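Local structure of CRISPR-associated endonuclease Cas3-HD (Methanocaldococcus jannaschii, 3S4L) at residues K37-A42 with V208-L213; V9-N14 with I68-K73; D56-I61 with H101-K106. The protein cleaves single-stranded DNA, with magnesium, and single-stranded RNA in CRISPR interference, the adaptive defence of the cell against viruses and plasmids. All blocks are in the same frame, centred on the assembly; numbering follows the deposited sequence.

Interaction 1: residues K37-A42 with V208-L213; sequences KTIKRA and VGTLLL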
loop_
_atom_site.group_PDB
_atom_site.type_symbol
_atom_site.label_atom_id
_atom_site.label_comp_id
_atom_site.label_asym_id
_atom_site.label_seq_id
_atom_site.Cartn_x
_atom_site.Cartn_y
_atom_site.Cartn_z
ATOM N N LYS A 37 -7.670 16.465 10.061
ATOM C CA LYS A 37 -8.188 17.611 9.311
ATOM C C LYS A 37 -7.414 17.861 8.006
ATOM O O LYS A 37 -8.021 18.071 6.949
ATOM C CB LYS A 37 -8.218 18.879 10.168
ATOM C CG LYS A 37 -8.818 20.088 9.465
ATOM C CD LYS A 37 -8.716 21.307 10.369
ATOM C CE LYS A 37 -8.923 22.616 9.634
ATOM N NZ LYS A 37 -10.325 23.091 9.697
ATOM N N THR A 38 -6.085 17.833 8.085
ATOM C CA THR A 38 -5.241 18.114 6.926
ATOM C C THR A 38 -5.505 17.107 5.822
ATOM O O THR A 38 -5.687 17.471 4.666
ATOM C CB THR A 38 -3.751 18.089 7.299
ATOM O OG1 THR A 38 -3.516 19.047 8.338
ATOM C CG2 THR A 38 -2.881 18.444 6.098
ATOM N N ILE A 39 -5.544 15.835 6.184
ATOM C CA ILE A 39 -5.846 14.797 5.215
ATOM C C ILE A 39 -7.265 14.952 4.645
ATOM O O ILE A 39 -7.464 14.808 3.444
ATOM C CB ILE A 39 -5.676 13.415 5.837
ATOM C CG1 ILE A 39 -4.250 13.253 6.371
ATOM C CG2 ILE A 39 -5.992 12.338 4.816
ATOM C CD1 ILE A 39 -4.061 12.021 7.231
ATOM N N LYS A 40 -8.250 15.253 5.497
ATOM C CA LYS A 40 -9.616 15.438 4.998
ATOM C C LYS A 40 -9.687 16.546 3.952
ATOM O O LYS A 40 -10.356 16.395 2.920
ATOM C CB LYS A 40 -10.602 15.738 6.123
ATOM C CG LYS A 40 -11.983 16.189 5.655
ATOM C CD LYS A 40 -12.909 16.410 6.855
ATOM C CE LYS A 40 -14.352 16.674 6.421
ATOM N NZ LYS A 40 -14.512 18.014 5.809
ATOM N N ARG A 41 -8.997 17.656 4.210
ATOM C CA ARG A 41 -9.081 18.805 3.311
ATOM C C ARG A 41 -8.233 18.650 2.039
ATOM O O ARG A 41 -8.522 19.275 1.019
ATOM C CB ARG A 41 -8.799 20.121 4.053
ATOM C CG ARG A 41 -10.061 20.702 4.712
ATOM C CD ARG A 41 -9.748 21.716 5.788
ATOM N NE ARG A 41 -10.267 23.043 5.462
ATOM C CZ ARG A 41 -11.550 23.397 5.539
ATOM N NH1 ARG A 41 -12.468 22.516 5.923
ATOM N NH2 ARG A 41 -11.919 24.635 5.219
ATOM N N ALA A 42 -7.215 17.801 2.105
ATOM C CA ALA A 42 -6.408 17.455 0.944
ATOM C C ALA A 42 -7.233 16.605 -0.010
ATOM O O ALA A 42 -7.273 16.883 -1.205
ATOM C CB ALA A 42 -5.150 16.702 1.371
ATOM N N VAL A 208 -0.558 12.984 -2.234
ATOM C CA VAL A 208 0.237 11.810 -1.886
ATOM C C VAL A 208 1.204 12.160 -0.767
ATOM O O VAL A 208 1.358 11.408 0.200
ATOM C CB VAL A 208 1.077 11.316 -3.081
ATOM C CG1 VAL A 208 2.064 10.242 -2.630
ATOM C CG2 VAL A 208 0.191 10.812 -4.192
ATOM N N GLY A 209 1.868 13.304 -0.913
ATOM C CA GLY A 209 2.784 13.788 0.103
ATOM C C GLY A 209 2.101 13.941 1.445
ATOM O O GLY A 209 2.674 13.619 2.479
ATOM N N THR A 210 0.858 14.413 1.424
ATOM C CA THR A 210 0.061 14.581 2.649
ATOM C C THR A 210 -0.322 13.241 3.289
ATOM O O THR A 210 -0.241 13.080 4.505
ATOM C CB THR A 210 -1.247 15.371 2.353
ATOM O OG1 THR A 210 -0.935 16.578 1.648
ATOM C CG2 THR A 210 -1.996 15.710 3.638
ATOM N N LEU A 211 -0.759 12.282 2.478
ATOM C CA LEU A 211 -1.157 10.989 3.029
ATOM C C LEU A 211 0.071 10.244 3.540
ATOM O O LEU A 211 -0.008 9.489 4.510
ATOM C CB LEU A 211 -1.920 10.148 1.992
ATOM C CG LEU A 211 -3.162 10.791 1.356
ATOM C CD1 LEU A 211 -3.885 9.819 0.425
ATOM C CD2 LEU A 211 -4.101 11.296 2.402
ATOM N N LEU A 212 1.206 10.467 2.884
ATOM C CA LEU A 212 2.465 9.816 3.250
ATOM C C LEU A 212 2.952 10.067 4.702
ATOM O O LEU A 212 3.324 9.119 5.408
ATOM C CB LEU A 212 3.552 10.226 2.252
ATOM C CG LEU A 212 4.238 9.141 1.424
ATOM C CD1 LEU A 212 3.547 7.800 1.636
ATOM C CD2 LEU A 212 4.294 9.526 -0.069
ATOM N N LEU A 213 2.949 11.326 5.147
ATOM C CA LEU A 213 3.530 11.675 6.459
ATOM C C LEU A 213 3.103 10.767 7.602
ATOM O O LEU A 213 3.942 10.225 8.320
ATOM C CB LEU A 213 3.221 13.116 6.849
ATOM C CG LEU A 213 4.189 14.236 6.479
ATOM C CD1 LEU A 213 3.634 15.075 5.323
ATOM C CD2 LEU A 213 4.446 15.107 7.699
#
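Thr38, Ile39 and Ala42 meet Thr210 and Leu211 where two antiparallel helices of the largely helical HD domain, 36-43 and 204-215, lie against each other. The two short axes pass 9.7 Å apart with a signed crossing angle of -155°, with the small side chains of Thr210 and Ala42 between them. The contact is apolar throughout. One group of contacts gathers round the methyl of Thr210, whose CG2 stands anti to its own backbone N (chi1 -51° for OG1) and reaches the other helix between residues one turn apart: CG2 of Thr210 lies 3.8 Å from CG2 of Thr38 and 4.0 Å from CB of Ala42. Thr38 and Thr210 thus present methyl to methyl, their side chains crossing obliquely at the more exposed margin. The same methyl of Thr210 also comes within 4.3 Å of CA of Ile39, which brings it close to the backbone of helix 36-43. A second group is the branched pair on the buried side, where Leu211 reaches across with one branch to the methyl CG2 of Ile39. Leu211 is further covered by Ile115 and Thr119 of helix 110-121, while Ile39 leans on Val55 of helix 52-65. CG2 of Ile39 and CD2 of Leu211 are modelled 3.2 Å apart, closer than methyls normally approach, so the exact separation is doubtful and may partly reflect coordinate error.

Interaction 2: residues V9-N14 with I68-K73; sequences VLAFKN and IGKASK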
loop_
_atom_site.group_PDB
_atom_site.type_symbol
_atom_site.label_atom_id
_atom_site.label_comp_id
_atom_site.label_asym_id
_atom_site.label_seq_id
_atom_site.Cartn_x
_atom_site.Cartn_y
_atom_site.Cartn_z
ATOM N N VAL A 9 4.734 -14.934 9.049
ATOM C CA VAL A 9 4.804 -13.864 8.053
ATOM C C VAL A 9 5.544 -12.662 8.645
ATOM O O VAL A 9 5.041 -11.994 9.546
ATOM C CB VAL A 9 3.405 -13.444 7.582
ATOM C CG1 VAL A 9 3.514 -12.512 6.377
ATOM C CG2 VAL A 9 2.589 -14.677 7.226
ATOM N N LEU A 10 6.751 -12.401 8.149
ATOM C CA LEU A 10 7.653 -11.442 8.795
ATOM C C LEU A 10 7.665 -10.045 8.167
ATOM O O LEU A 10 7.581 -9.906 6.943
ATOM C CB LEU A 10 9.084 -12.007 8.844
ATOM C CG LEU A 10 9.309 -13.229 9.744
ATOM C CD1 LEU A 10 10.778 -13.656 9.779
ATOM C CD2 LEU A 10 8.810 -12.949 11.171
ATOM N N ALA A 11 7.754 -9.017 9.019
ATOM C CA ALA A 11 8.003 -7.651 8.562
ATOM C C ALA A 11 9.513 -7.433 8.552
ATOM O O ALA A 11 10.053 -6.775 7.658
ATOM C CB ALA A 11 7.310 -6.615 9.481
ATOM N N PHE A 12 10.175 -7.989 9.569
ATOM C CA PHE A 12 11.630 -7.962 9.713
ATOM C C PHE A 12 12.049 -9.272 10.357
ATOM O O PHE A 12 11.220 -9.954 10.969
ATOM C CB PHE A 12 12.079 -6.823 10.636
ATOM C CG PHE A 12 11.499 -5.491 10.287
ATOM C CD1 PHE A 12 12.104 -4.688 9.337
ATOM C CD2 PHE A 12 10.348 -5.036 10.914
ATOM C CE1 PHE A 12 11.564 -3.446 9.014
ATOM C CE2 PHE A 12 9.803 -3.798 10.593
ATOM C CZ PHE A 12 10.414 -3.001 9.643
ATOM N N LYS A 13 13.334 -9.603 10.254
ATOM C CA LYS A 13 13.864 -10.812 10.877
ATOM C C LYS A 13 13.310 -10.988 12.291
ATOM O O LYS A 13 12.958 -12.101 12.692
ATOM C CB LYS A 13 15.395 -10.760 10.914
ATOM C CG LYS A 13 16.078 -12.061 10.549
ATOM C CD LYS A 13 17.403 -11.781 9.851
ATOM C CE LYS A 13 17.970 -13.017 9.169
ATOM N NZ LYS A 13 18.712 -13.896 10.119
ATOM N N ASN A 14 13.223 -9.885 13.032
ATOM C CA ASN A 14 12.738 -9.908 14.416
ATOM C C ASN A 14 11.214 -9.909 14.565
ATOM O O ASN A 14 10.672 -10.425 15.548
ATOM C CB ASN A 14 13.271 -8.696 15.195
ATOM C CG ASN A 14 14.766 -8.766 15.457
ATOM O OD1 ASN A 14 15.310 -9.819 15.808
ATOM N ND2 ASN A 14 15.440 -7.632 15.300
ATOM N N ILE A 68 1.785 -4.965 2.841
ATOM C CA ILE A 68 1.206 -6.281 2.591
ATOM C C ILE A 68 2.019 -7.020 1.523
ATOM O O ILE A 68 2.100 -8.249 1.542
ATOM C CB ILE A 68 -0.299 -6.216 2.227
ATOM C CG1 ILE A 68 -0.953 -7.583 2.422
ATOM C CG2 ILE A 68 -0.478 -5.712 0.812
ATOM C CD1 ILE A 68 -0.529 -8.263 3.728
ATOM N N GLY A 69 2.660 -6.261 0.632
ATOM C CA GLY A 69 3.529 -6.822 -0.397
ATOM C C GLY A 69 4.655 -7.668 0.191
ATOM O O GLY A 69 5.249 -8.508 -0.504
ATOM N N LYS A 70 4.956 -7.451 1.473
ATOM C CA LYS A 70 5.952 -8.281 2.145
ATOM C C LYS A 70 5.492 -9.734 2.293
ATOM O O LYS A 70 6.311 -10.636 2.492
ATOM C CB LYS A 70 6.342 -7.698 3.509
ATOM C CG LYS A 70 7.200 -6.428 3.443
ATOM C CD LYS A 70 7.543 -5.912 4.870
ATOM C CE LYS A 70 8.399 -4.641 4.859
ATOM N NZ LYS A 70 9.011 -4.373 6.214
ATOM N N ALA A 71 4.187 -9.970 2.228
ATOM C CA ALA A 71 3.714 -11.347 2.296
ATOM C C ALA A 71 3.930 -12.093 0.971
ATOM O O ALA A 71 3.431 -13.202 0.808
ATOM C CB ALA A 71 2.249 -11.419 2.734
ATOM N N SER A 72 4.674 -11.487 0.038
ATOM C CA SER A 72 5.127 -12.201 -1.176
ATOM C C SER A 72 6.122 -13.272 -0.761
ATOM O O SER A 72 6.985 -13.013 0.081
ATOM C CB SER A 72 5.825 -11.249 -2.155
ATOM O OG SER A 72 4.965 -10.199 -2.579
ATOM N N LYS A 73 6.014 -14.469 -1.336
ATOM C CA LYS A 73 6.935 -15.545 -0.988
ATOM C C LYS A 73 8.405 -15.135 -1.099
ATOM O O LYS A 73 9.212 -15.451 -0.223
ATOM C CB LYS A 73 6.635 -16.807 -1.792
ATOM C CG LYS A 73 5.263 -17.350 -1.462
ATOM C CD LYS A 73 5.091 -18.762 -1.926
ATOM C CE LYS A 73 4.505 -18.804 -3.318
ATOM N NZ LYS A 73 4.373 -20.223 -3.798
#
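Lys70 reaches from the 3-10 turn 68-71 to Ala11 and Phe12 in the N-terminal segment, beside the metal site of the HD domain. The turn follows directly on Asp67, a ligand of the bound metal, and the side chain of Lys70 lies about 5 Å from a bound calcium ion. On the tightly packed side the lysine lies fully extended beyond CG, with chi2 to chi4 all near anti, and its CD comes within 3.8 Å of Ala11 O. Its ammonium donates to this same carbonyl, Lys70 NZ to Ala11 O measuring 3.0 Å, with a C=O...N angle of 129° and the donor tilted 27° from the carbonyl plane. Deeper in, Val9 CG1 rests 4.0 Å from Ala71 CB, an apolar contact beside the polar one. The backbone at Ala11 and Phe12 fits a classic beta bulge. The looser, solvent-exposed side belongs to Phe12, whose ring also packs edge-to-face with His20. Here the contact is a cation-pi interaction: the ammonium sits over one face of the ring, and Lys70 NZ is 4.2 Å from the Phe12 centroid, 26° off the ring normal and nearest to CE1.

Interaction 3: residues D56-I61 with H101-K106; sequences DEFMKI and HILLKK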
loop_
_atom_site.group_PDB
_atom_site.type_symbol
_atom_site.label_atom_id
_atom_site.label_comp_id
_atom_site.label_asym_id
_atom_site.label_seq_id
_atom_site.Cartn_x
_atom_site.Cartn_y
_atom_site.Cartn_z
ATOM N N ASP A 56 -10.267 8.503 8.841
ATOM C CA ASP A 56 -9.552 7.694 9.814
ATOM C C ASP A 56 -9.475 6.242 9.337
ATOM O O ASP A 56 -8.395 5.639 9.283
ATOM C CB ASP A 56 -10.271 7.805 11.183
ATOM C CG ASP A 56 -9.474 7.193 12.332
ATOM O OD1 ASP A 56 -8.298 6.826 12.129
ATOM O OD2 ASP A 56 -10.018 7.093 13.452
ATOM N N GLU A 57 -10.631 5.675 9.001
ATOM C CA GLU A 57 -10.696 4.321 8.457
ATOM C C GLU A 57 -9.792 4.189 7.243
ATOM O O GLU A 57 -9.084 3.196 7.096
ATOM C CB GLU A 57 -12.126 3.974 8.049
ATOM C CG GLU A 57 -13.121 4.017 9.178
ATOM C CD GLU A 57 -14.552 4.020 8.678
ATOM O OE1 GLU A 57 -14.811 3.401 7.621
ATOM O OE2 GLU A 57 -15.415 4.651 9.334
ATOM N N PHE A 58 -9.853 5.184 6.362
ATOM C CA PHE A 58 -9.054 5.186 5.140
ATOM C C PHE A 58 -7.568 5.111 5.495
ATOM O O PHE A 58 -6.840 4.285 4.949
ATOM C CB PHE A 58 -9.400 6.421 4.284
ATOM C CG PHE A 58 -8.434 6.698 3.158
ATOM C CD1 PHE A 58 -8.495 5.974 1.973
ATOM C CD2 PHE A 58 -7.482 7.706 3.272
ATOM C CE1 PHE A 58 -7.616 6.238 0.919
ATOM C CE2 PHE A 58 -6.586 7.974 2.228
ATOM C CZ PHE A 58 -6.661 7.241 1.041
ATOM N N MET A 59 -7.133 5.942 6.439
ATOM C CA MET A 59 -5.731 5.949 6.857
ATOM C C MET A 59 -5.303 4.624 7.484
ATOM O O MET A 59 -4.197 4.147 7.219
ATOM C CB MET A 59 -5.451 7.102 7.818
ATOM C CG MET A 59 -5.458 8.462 7.130
ATOM S SD MET A 59 -4.291 8.513 5.733
ATOM C CE MET A 59 -2.781 8.134 6.614
ATOM N N LYS A 60 -6.173 4.036 8.306
ATOM C CA LYS A 60 -5.891 2.747 8.923
ATOM C C LYS A 60 -5.655 1.655 7.880
ATOM O O LYS A 60 -4.908 0.706 8.109
ATOM C CB LYS A 60 -7.045 2.303 9.820
ATOM C CG LYS A 60 -7.182 3.025 11.156
ATOM C CD LYS A 60 -8.342 2.412 11.937
ATOM C CE LYS A 60 -9.017 3.407 12.850
ATOM N NZ LYS A 60 -10.289 2.847 13.377
ATOM N N ILE A 61 -6.325 1.766 6.746
ATOM C CA ILE A 61 -6.149 0.748 5.726
ATOM C C ILE A 61 -4.785 0.891 5.047
ATOM O O ILE A 61 -4.093 -0.103 4.829
ATOM C CB ILE A 61 -7.294 0.745 4.707
ATOM C CG1 ILE A 61 -8.569 0.295 5.395
ATOM C CG2 ILE A 61 -6.975 -0.199 3.567
ATOM C CD1 ILE A 61 -9.814 0.501 4.578
ATOM N N HIS A 101 -7.802 -2.599 -4.588
ATOM C CA HIS A 101 -9.056 -3.366 -4.652
ATOM C C HIS A 101 -9.803 -3.328 -3.327
ATOM O O HIS A 101 -11.023 -3.219 -3.290
ATOM C CB HIS A 101 -8.831 -4.805 -5.123
ATOM C CG HIS A 101 -8.387 -4.886 -6.542
ATOM N ND1 HIS A 101 -9.235 -4.628 -7.598
ATOM C CD2 HIS A 101 -7.172 -5.141 -7.084
ATOM C CE1 HIS A 101 -8.563 -4.741 -8.731
ATOM N NE2 HIS A 101 -7.310 -5.051 -8.446
ATOM N N ILE A 102 -9.053 -3.384 -2.239
ATOM C CA ILE A 102 -9.665 -3.309 -0.931
ATOM C C ILE A 102 -10.281 -1.923 -0.688
ATOM O O ILE A 102 -11.390 -1.844 -0.177
ATOM C CB ILE A 102 -8.693 -3.742 0.167
ATOM C CG1 ILE A 102 -8.570 -5.268 0.130
ATOM C CG2 ILE A 102 -9.196 -3.284 1.548
ATOM C CD1 ILE A 102 -7.218 -5.775 0.490
ATOM N N LEU A 103 -9.611 -0.842 -1.094
ATOM C CA LEU A 103 -10.202 0.492 -0.938
ATOM C C LEU A 103 -11.474 0.648 -1.761
ATOM O O LEU A 103 -12.451 1.250 -1.309
ATOM C CB LEU A 103 -9.205 1.599 -1.288
ATOM C CG LEU A 103 -8.052 1.833 -0.302
ATOM C CD1 LEU A 103 -7.079 2.875 -0.879
ATOM C CD2 LEU A 103 -8.606 2.273 1.060
ATOM N N LEU A 104 -11.461 0.111 -2.972
ATOM C CA LEU A 104 -12.610 0.242 -3.856
ATOM C C LEU A 104 -13.805 -0.452 -3.223
ATOM O O LEU A 104 -14.923 0.073 -3.243
ATOM C CB LEU A 104 -12.321 -0.384 -5.221
ATOM C CG LEU A 104 -12.872 0.303 -6.470
ATOM C CD1 LEU A 104 -13.159 -0.734 -7.546
ATOM C CD2 LEU A 104 -14.111 1.138 -6.191
ATOM N N LYS A 105 -13.572 -1.632 -2.656
ATOM C CA LYS A 105 -14.655 -2.357 -1.984
ATOM C C LYS A 105 -15.223 -1.557 -0.807
ATOM O O LYS A 105 -16.420 -1.305 -0.730
ATOM C CB LYS A 105 -14.171 -3.717 -1.485
ATOM C CG LYS A 105 -15.283 -4.586 -0.948
ATOM C CD LYS A 105 -16.089 -5.188 -2.075
ATOM C CE LYS A 105 -17.385 -5.813 -1.558
ATOM N NZ LYS A 105 -17.258 -6.328 -0.159
ATOM N N LYS A 106 -14.340 -1.140 0.092
ATOM C CA LYS A 106 -14.742 -0.473 1.328
ATOM C C LYS A 106 -15.445 0.866 1.103
ATOM O O LYS A 106 -16.398 1.186 1.809
ATOM C CB LYS A 106 -13.533 -0.299 2.268
ATOM C CG LYS A 106 -13.820 0.517 3.533
ATOM C CD LYS A 106 -14.569 -0.298 4.590
ATOM C CE LYS A 106 -15.778 0.466 5.157
ATOM N NZ LYS A 106 -16.527 -0.317 6.192
#
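Helices 52-65 and 91-107, each running to or from a metal ligand of the HD nuclease, pack antiparallel through Phe58, Ile61 and Leu103. Their short axes approach to 11.2 Å and enclose 159°, a spacing wide enough for branched and aromatic side chains to fill. Leu103 reaches between Phe58 and Ile61 with its two methyls. CD2 does most of the touching: it lies 3.8 Å from CD1 of Phe58, and on the other flank 3.9 Å from CG2 of Ile61. The second methyl, CD1 of Leu103, comes within 3.9 Å of CE1 of Phe58. The phenylalanine side chain crosses that of the leucine at about a right angle, and the approach of CD2 to the ring is oblique. Ile61 and Leu103 instead lie antiparallel as side chains. A chi1 of 167° sets CG of Phe58 anti to the backbone N, and the ring beyond it comes nearer to Leu103.

The His-Asp doublet that names the HD fold ends at Asp67, just past helix 52-65, while His91, another metal ligand, starts helix 91-107. Helix 110-121 covers part of the buried flank of the contact, with Leu112 against Phe58 and Ala113 against Leu103, and Phe107 touches Phe58 and Ile61.

Toward the exposed end, CD1 of Ile61 meets the aliphatic part of Lys106 at CG, 4.1 Å away. Lys106 bends at chi2 and chi3 and crosses Glu57 at about a right angle. The carboxylate and ammonium are oppositely charged but too far apart for a salt bridge, OE1 of Glu57 standing 4.3 Å from NZ of Lys106.

Interactions 1 and 3, their centres 15 Å apart, meet at helix 52-65, which carries one side of interaction 3 and touches both helices of interaction 1: CD1 of Leu211 touches CE2 of Phe58 at 3.7 Å, and CD1 of Ile39 lies 3.8 Å from SD of Met59. Interaction 2 stands apart, across the centre of the chain from interaction 1, its nearest atoms about 13 Å from interaction 1 and about 7 Å from interaction 3. It is also the one beside the metal: the side chain of Lys70 is about 5 Å from a calcium ion, against about 12 Å for that of Leu211. Helix 52-65 leads from interaction 3 to Asp67 and interaction 2.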